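Local coordinates for LPXTG cell wall surface protein (Streptococcus gordonii, PDB 7AVK), which probably extends an adhesive region from the bacterial cell wall through tandem SHIRT domains, one of which is this chain, in a length-variable "periscope" surface protein, at residues Lys23-Val28 / Pro44-Val49. Numbering follows the deposited sequence. Where two conformers were deposited one is given.
Sequences KALLPV and PSQTEV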
loop_
_atom_site.group_PDB
_atom_site.type_symbol
_atom_site.label_atom_id
_atom_site.label_comp_id
_atom_site.label_asym_id
_atom_site.label_seq_id
_atom_site.Cartn_x
_atom_site.Cartn_y
_atom_site.Cartn_z
ATOM N N LYS A 23 6.807 5.298 5.200
ATOM C CA LYS A 23 6.233 4.169 5.921
ATOM C C LYS A 23 5.034 4.597 6.771
ATOM O O LYS A 23 4.062 3.846 6.903
ATOM C CB LYS A 23 7.275 3.463 6.792
ATOM C CG LYS A 23 8.441 2.870 6.044
ATOM C CD LYS A 23 9.602 2.506 7.151
ATOM C CE LYS A 23 10.708 1.786 6.485
ATOM N NZ LYS A 23 11.788 1.617 7.479
ATOM N N ALA A 24 5.099 5.800 7.359
ATOM C CA ALA A 24 4.041 6.275 8.227
ATOM C C ALA A 24 2.714 6.500 7.497
ATOM O O ALA A 24 1.678 6.674 8.157
ATOM C CB ALA A 24 4.484 7.571 8.885
ATOM N N LEU A 25 2.734 6.524 6.167
ATOM C CA LEU A 25 1.523 6.654 5.379
ATOM C C LEU A 25 0.832 5.318 5.114
ATOM O O LEU A 25 -0.194 5.271 4.436
ATOM C CB LEU A 25 1.827 7.390 4.068
ATOM C CG LEU A 25 2.340 8.797 4.247
ATOM C CD1 LEU A 25 2.914 9.333 2.919
ATOM C CD2 LEU A 25 1.258 9.703 4.812
ATOM N N LEU A 26 1.381 4.218 5.636
ATOM C CA LEU A 26 0.773 2.907 5.401
ATOM C C LEU A 26 -0.631 2.873 5.999
ATOM O O LEU A 26 -0.775 3.127 7.219
ATOM C CB LEU A 26 1.632 1.815 6.029
ATOM C CG LEU A 26 1.233 0.396 5.615
ATOM C CD1 LEU A 26 1.562 0.145 4.171
ATOM C CD2 LEU A 26 1.924 -0.617 6.517
ATOM N N PRO A 27 -1.657 2.546 5.236
ATOM C CA PRO A 27 -3.016 2.525 5.807
ATOM C C PRO A 27 -3.202 1.375 6.795
ATOM O O PRO A 27 -2.543 0.329 6.715
ATOM C CB PRO A 27 -3.925 2.311 4.595
ATOM C CG PRO A 27 -3.124 2.879 3.451
ATOM C CD PRO A 27 -1.696 2.442 3.757
ATOM N N VAL A 28 -4.189 1.553 7.671
ATOM C CA VAL A 28 -4.608 0.506 8.575
ATOM C C VAL A 28 -5.263 -0.642 7.803
ATOM O O VAL A 28 -5.736 -0.491 6.679
ATOM C CB VAL A 28 -5.505 1.024 9.704
ATOM C CG1 VAL A 28 -4.827 2.120 10.485
ATOM C CG2 VAL A 28 -6.873 1.472 9.190
ATOM N N PRO A 44 -2.996 5.996 0.205
ATOM C CA PRO A 44 -2.174 6.763 1.162
ATOM C C PRO A 44 -2.730 8.178 1.256
ATOM O O PRO A 44 -3.119 8.757 0.242
ATOM C CB PRO A 44 -0.760 6.732 0.551
ATOM C CG PRO A 44 -0.843 5.486 -0.438
ATOM C CD PRO A 44 -2.226 5.532 -0.952
ATOM N N SER A 45 -2.704 8.770 2.451
ATOM C CA SER A 45 -3.335 10.092 2.694
ATOM C C SER A 45 -2.577 11.176 1.931
ATOM O O SER A 45 -3.161 12.211 1.637
ATOM C CB SER A 45 -3.429 10.387 4.144
ATOM O OG SER A 45 -2.150 10.454 4.724
ATOM N N GLN A 46 -1.290 10.964 1.698
ATOM C CA GLN A 46 -0.450 11.809 0.836
ATOM C C GLN A 46 0.162 10.884 -0.219
ATOM O O GLN A 46 0.515 9.756 0.118
ATOM C CB GLN A 46 0.646 12.515 1.631
ATOM C CG GLN A 46 0.115 13.345 2.780
ATOM C CD GLN A 46 -0.741 14.502 2.320
ATOM O OE1 GLN A 46 -0.630 14.981 1.200
ATOM N NE2 GLN A 46 -1.649 14.924 3.182
ATOM N N THR A 47 0.290 11.329 -1.454
ATOM C CA THR A 47 0.878 10.501 -2.527
ATOM C C THR A 47 2.214 11.061 -2.986
ATOM O O THR A 47 2.770 10.518 -3.926
ATOM C CB THR A 47 -0.125 10.309 -3.662
ATOM O OG1 THR A 47 -0.516 11.619 -4.066
ATOM C CG2 THR A 47 -1.311 9.482 -3.230
ATOM N N GLU A 48 2.736 12.086 -2.322
ATOM C CA GLU A 48 4.048 12.666 -2.644
ATOM C C GLU A 48 4.710 13.034 -1.316
ATOM O O GLU A 48 4.017 13.656 -0.488
ATOM C CB GLU A 48 3.894 13.861 -3.581
ATOM C CG GLU A 48 5.160 14.278 -4.291
ATOM C CD GLU A 48 4.949 15.414 -5.279
ATOM O OE1 GLU A 48 4.043 16.237 -5.046
ATOM O OE2 GLU A 48 5.674 15.472 -6.284
ATOM N N VAL A 49 5.957 12.632 -1.101
ATOM C CA VAL A 49 6.710 12.960 0.128
ATOM C C VAL A 49 8.018 13.584 -0.332
ATOM O O VAL A 49 8.799 12.905 -1.004
ATOM C CB VAL A 49 6.975 11.744 1.024
ATOM C CG1 VAL A 49 8.001 12.061 2.104
ATOM C CG2 VAL A 49 5.674 11.246 1.616
HETATM O O HOH W 1 -2.277 7.029 4.697
#
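The forked end of Leu25 meets the side chain of Val49, the two coming in from opposing segments and passing alongside each other, with CD1 of Leu25 3.6 Å from CG2 of Val49. The same CD1 also comes 3.7 Å from the carbonyl O of Gln46 and near that residue's CB. The second branch splits off toward the serine: CD2 of Leu25 touches OG of Ser45 at 3.5 Å, a plain van der Waals contact between a methyl and a hydroxyl oxygen. Setting CG anti to its own carbonyl carbon (chi1 -62°) sends the leucine fork across to the loop and turns it from the carbonyl, which has a different job. That carbonyl accepts a hydrogen bond from a water, 2.7 Å from Leu25 O, and the water in turn accepts the backbone N-H of Ser45 at 2.9 Å from Ser45 N. No direct hydrogen bond joins the segments; the water links their backbones. Leu25 sits at the third position of a type I beta turn, Lys23 to Leu26, closed by Leu26 N to Lys23 O at 3.0 Å; the turn starts at the last residue of the short helix 20-23 of the SHIRT domain and leads toward strand 30-33, an outermost strand of the five-stranded mixed sheet. Across from it, 44-49 runs into the other outermost strand, 48-50, where Val49 pairs its backbone with Trp56. In the conformer given, one of two deposited, Pro44 meets Leu25 more loosely, CB to CB at 4.4 Å, and packs against Phe9, Phe58, Tyr61 and Trp79 of the sheet; Leu25 also rests on Trp79. An isothiocyanate is bound about 6 Å from the side chain of Pro44, in a pocket that includes Phe58 and Tyr61.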